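Local atomic coordinates of N6 adenine specific DNA methylase (Encephalitozoon cuniculi, PDB entry 3Q87), a protein that binds S-adenosylmethionine and, as the catalytic subunit of the Mtq2-Trm112 complex, methylates the translation termination factor eRF1. Residues K25-L30 with V81-P86. Sequence-based numbering, arbitrary orientation.
With SAM (S-adenosylmethionine), chain D.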
ATOM      1  N   LYS B  25       2.597 -12.396  -3.515  1.00 24.85           N
ATOM      2  CA  LYS B  25       1.431 -11.657  -3.058  1.00 19.68           C
ATOM      3  C   LYS B  25       1.504 -10.196  -3.467  1.00 21.90           C
ATOM      4  O   LYS B  25       2.561  -9.709  -3.884  1.00 18.89           O
ATOM      5  CB  LYS B  25       1.288 -11.775  -1.548  1.00 21.65           C
ATOM      6  CG  LYS B  25       1.192 -13.220  -1.053  1.00 23.94           C
ATOM      7  CD  LYS B  25      -0.058 -13.900  -1.581  1.00 27.70           C
ATOM      8  CE  LYS B  25      -0.158 -15.337  -1.106  1.00 30.13           C
ATOM      9  NZ  LYS B  25       0.695 -16.228  -1.947  1.00 42.55           N
ATOM     10  N   ILE B  26       0.374  -9.503  -3.368  1.00 21.45           N
ATOM     11  CA  ILE B  26       0.390  -8.047  -3.376  1.00 21.38           C
ATOM     12  C   ILE B  26       0.321  -7.626  -1.913  1.00 17.66           C
ATOM     13  O   ILE B  26      -0.638  -7.929  -1.227  1.00 19.08           O
ATOM     14  CB  ILE B  26      -0.784  -7.436  -4.176  1.00 18.95           C
ATOM     15  CG1 ILE B  26      -0.683  -7.815  -5.654  1.00 20.23           C
ATOM     16  CG2 ILE B  26      -0.776  -5.906  -4.059  1.00 15.92           C
ATOM     17  CD1 ILE B  26      -1.895  -7.319  -6.484  1.00 24.94           C
ATOM     18  N   VAL B  27       1.371  -6.971  -1.429  1.00 19.54           N
ATOM     19  CA  VAL B  27       1.499  -6.702  -0.001  1.00 15.29           C
ATOM     20  C   VAL B  27       1.535  -5.213   0.244  1.00 15.15           C
ATOM     21  O   VAL B  27       2.235  -4.460  -0.448  1.00 15.79           O
ATOM     22  CB  VAL B  27       2.798  -7.304   0.590  1.00 15.96           C
ATOM     23  CG1 VAL B  27       2.891  -7.031   2.101  1.00 15.03           C
ATOM     24  CG2 VAL B  27       2.866  -8.788   0.308  1.00 16.51           C
ATOM     25  N   LEU B  28       0.763  -4.782   1.227  1.00 13.70           N
ATOM     26  CA  LEU B  28       0.777  -3.389   1.623  1.00 14.89           C
ATOM     27  C   LEU B  28       1.656  -3.273   2.855  1.00 16.96           C
ATOM     28  O   LEU B  28       1.320  -3.841   3.898  1.00 12.84           O
ATOM     29  CB  LEU B  28      -0.639  -2.922   1.956  1.00 15.31           C
ATOM     30  CG  LEU B  28      -0.790  -1.427   2.262  1.00 29.16           C
ATOM     31  CD1 LEU B  28      -0.725  -0.595   0.984  1.00 18.22           C
ATOM     32  CD2 LEU B  28      -2.103  -1.160   2.995  1.00 29.32           C
ATOM     33  N   ASP B  29       2.782  -2.573   2.720  1.00 11.39           N
ATOM     34  CA  ASP B  29       3.642  -2.257   3.864  1.00 18.80           C
ATOM     35  C   ASP B  29       3.142  -0.933   4.438  1.00 18.76           C
ATOM     36  O   ASP B  29       3.501   0.144   3.965  1.00 13.41           O
ATOM     37  CB  ASP B  29       5.108  -2.124   3.426  1.00 17.44           C
ATOM     38  CG  ASP B  29       6.040  -1.689   4.564  1.00 26.14           C
ATOM     39  OD1 ASP B  29       5.613  -1.699   5.749  1.00 27.49           O
ATOM     40  OD2 ASP B  29       7.212  -1.339   4.272  1.00 24.61           O
ATOM     41  N   LEU B  30       2.285  -1.026   5.444  1.00 18.41           N
ATOM     42  CA  LEU B  30       1.636   0.135   6.031  1.00 12.93           C
ATOM     43  C   LEU B  30       2.545   0.749   7.097  1.00 13.19           C
ATOM     44  O   LEU B  30       3.039   0.032   7.958  1.00 14.47           O
ATOM     45  CB  LEU B  30       0.321  -0.327   6.662  1.00 15.14           C
ATOM     46  CG  LEU B  30      -0.655   0.693   7.233  1.00 25.28           C
ATOM     47  CD1 LEU B  30      -1.091   1.648   6.157  1.00 19.66           C
ATOM     48  CD2 LEU B  30      -1.872  -0.028   7.823  1.00 18.19           C
ATOM     49  N   VAL B  81      -2.120  -9.021   1.429  1.00 18.18           N
ATOM     50  CA  VAL B  81      -1.595  -8.969   2.789  1.00 13.83           C
ATOM     51  C   VAL B  81      -1.259  -7.539   3.191  1.00 18.26           C
ATOM     52  O   VAL B  81      -0.745  -6.749   2.380  1.00 14.41           O
ATOM     53  CB  VAL B  81      -0.275  -9.785   2.901  1.00 16.58           C
ATOM     54  CG1 VAL B  81       0.375  -9.639   4.289  1.00 13.82           C
ATOM     55  CG2 VAL B  81      -0.515 -11.240   2.550  1.00 19.63           C
ATOM     56  N   VAL B  82      -1.534  -7.226   4.453  1.00 13.02           N
ATOM     57  CA  VAL B  82      -1.112  -5.976   5.054  0.78 14.49           C
ATOM     58  C   VAL B  82      -0.120  -6.256   6.194  1.00 17.05           C
ATOM     59  O   VAL B  82      -0.374  -7.105   7.048  1.00 15.12           O
ATOM     60  CB  VAL B  82      -2.328  -5.199   5.617  0.78 18.40           C
ATOM     61  CG1 VAL B  82      -1.861  -3.995   6.432  0.78 21.92           C
ATOM     62  CG2 VAL B  82      -3.269  -4.759   4.481  0.78 11.81           C
ATOM     63  N   VAL B  83       1.001  -5.551   6.197  1.00 16.57           N
ATOM     64  CA  VAL B  83       1.983  -5.642   7.270  1.00 16.99           C
ATOM     65  C   VAL B  83       2.075  -4.266   7.920  1.00 15.88           C
ATOM     66  O   VAL B  83       2.196  -3.255   7.224  1.00 11.88           O
ATOM     67  CB  VAL B  83       3.380  -5.998   6.716  1.00 18.62           C
ATOM     68  CG1 VAL B  83       4.395  -6.048   7.856  1.00 15.82           C
ATOM     69  CG2 VAL B  83       3.335  -7.315   5.935  1.00 14.08           C
ATOM     70  N   PHE B  84       2.049  -4.223   9.245  1.00 17.21           N
ATOM     71  CA  PHE B  84       1.954  -2.949   9.955  1.00 19.04           C
ATOM     72  C   PHE B  84       2.704  -2.966  11.281  1.00 17.96           C
ATOM     73  O   PHE B  84       2.280  -3.613  12.229  1.00 21.71           O
ATOM     74  CB  PHE B  84       0.480  -2.625  10.216  1.00 14.65           C
ATOM     75  CG  PHE B  84       0.225  -1.212  10.668  1.00 16.55           C
ATOM     76  CD1 PHE B  84       1.162  -0.215  10.460  1.00 11.87           C
ATOM     77  CD2 PHE B  84      -0.986  -0.875  11.267  1.00 15.98           C
ATOM     78  CE1 PHE B  84       0.905   1.086  10.857  1.00 16.68           C
ATOM     79  CE2 PHE B  84      -1.251   0.426  11.657  1.00 14.85           C
ATOM     80  CZ  PHE B  84      -0.312   1.404  11.459  1.00 14.76           C
ATOM     81  N   ASN B  85       3.824  -2.254  11.344  1.00 18.91           N
ATOM     82  CA  ASN B  85       4.401  -1.892  12.630  1.00 19.71           C
ATOM     83  C   ASN B  85       3.841  -0.516  12.964  1.00 16.20           C
ATOM     84  O   ASN B  85       4.263   0.477  12.392  1.00 19.74           O
ATOM     85  CB  ASN B  85       5.926  -1.886  12.564  1.00 18.19           C
ATOM     86  CG  ASN B  85       6.575  -1.604  13.917  1.00 20.49           C
ATOM     87  OD1 ASN B  85       5.894  -1.497  14.935  1.00 24.45           O
ATOM     88  ND2 ASN B  85       7.890  -1.471  13.925  1.00 23.31           N
ATOM     89  N   PRO B  86       2.844  -0.459  13.865  1.00 16.24           N
ATOM     90  CA  PRO B  86       2.069   0.771  14.058  1.00 17.90           C
ATOM     91  C   PRO B  86       2.679   1.708  15.100  1.00 16.18           C
ATOM     92  O   PRO B  86       3.561   1.277  15.847  1.00 17.72           O
ATOM     93  CB  PRO B  86       0.729   0.239  14.566  1.00 22.53           C
ATOM     94  CG  PRO B  86       1.112  -0.970  15.378  1.00 18.12           C
ATOM     95  CD  PRO B  86       2.373  -1.546  14.743  1.00 17.77           C
TER
HETATM   96  N   SAM D 300       7.822   0.084   9.230  1.00 24.16           N
HETATM   97  CA  SAM D 300       8.794   0.849  10.023  1.00 24.35           C
HETATM   98  C   SAM D 300       9.607  -0.122  10.891  1.00 31.30           C
HETATM   99  O   SAM D 300      10.722   0.171  11.324  1.00 28.36           O
HETATM  100  OXT SAM D 300       9.168  -1.233  11.181  1.00 27.94           O
HETATM  101  CB  SAM D 300       8.184   2.021  10.841  1.00 18.18           C
HETATM  102  CG  SAM D 300       7.266   1.769  12.063  1.00 28.11           C
HETATM  103  SD  SAM D 300       6.800   3.219  13.109  1.00 40.34           S
HETATM  104  CE  SAM D 300       6.628   2.486  14.750  1.00 25.44           C
HETATM  105  C5' SAM D 300       5.062   3.503  12.689  1.00 23.67           C
HETATM  106  C4' SAM D 300       4.983   4.161  11.321  1.00 20.12           C
HETATM  107  O4' SAM D 300       3.628   4.436  11.003  1.00 19.48           O
HETATM  108  C3' SAM D 300       5.737   5.480  11.252  1.00 19.64           C
HETATM  109  O3' SAM D 300       6.534   5.475  10.089  1.00 19.58           O
HETATM  110  C2' SAM D 300       4.654   6.534  11.130  1.00 19.77           C
HETATM  111  O2' SAM D 300       5.020   7.644  10.344  1.00 18.97           O
HETATM  112  C1' SAM D 300       3.552   5.742  10.466  1.00 15.29           C
HETATM  113  N9  SAM D 300       2.216   6.233  10.769  1.00 16.38           N
HETATM  114  C8  SAM D 300       1.755   6.868  11.899  1.00 17.50           C
HETATM  115  N7  SAM D 300       0.438   7.117  11.719  1.00 16.50           N
HETATM  116  C5  SAM D 300       0.072   6.636  10.493  1.00 22.65           C
HETATM  117  C6  SAM D 300      -1.124   6.602   9.800  1.00 14.73           C
HETATM  118  N6  SAM D 300      -2.218   7.121  10.348  1.00 17.87           N
HETATM  119  N1  SAM D 300      -1.180   6.027   8.541  1.00 17.06           N
HETATM  120  C2  SAM D 300      -0.052   5.475   7.957  1.00 16.13           C
HETATM  121  N3  SAM D 300       1.139   5.508   8.656  1.00 16.97           N
HETATM  122  C4  SAM D 300       1.190   6.079   9.888  1.00 16.45           C
HETATM  123  O   HOH W   1       5.020  -1.444   8.994  1.00 22.68           O
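Strands 26-30 and 81-84 run parallel as neighbours in the middle of the sheet, at the buried heart of the methyltransferase domain. Their axes come within 4.6 Å. Four backbone hydrogen bonds join them, among them Leu28 N to Val81 O (2.7 Å) and Val83 N to Leu28 O (2.9 Å), so both the N-H and the C=O of Leu28 are used. Beta-branched valines suit this extended backbone: Val27, Val81 and Val83 line one face, where Val27 CG1 meets Val83 CG2 at 3.9 Å. On the other face, Leu30, its CG anti to the backbone N (chi1 -174°), lays CD2 over the Phe84 ring in a CH-pi contact, 3.7 Å from the centroid. Pro86 CB lies against the opposite face of that ring, and Phe110 of helix 105-113 packs edge-to-face with it. Past the last strand bond, Leu30 O and Asn85 N are 4.2 Å apart; a water accepts from Asn85 N (2.8 Å) and probably donates to Leu30 O. The Asn85 side-chain amide suits the cofactor's methionine carboxylate, since ND2 donates a fairly straight bond (163°) to SAM OXT (3.0 Å). Such strand ends, with an Asn-Pro-Pro-Tyr motif after strand 81-84, are characteristic of Rossmann-like class I methyltransferases of the PrmC-related family.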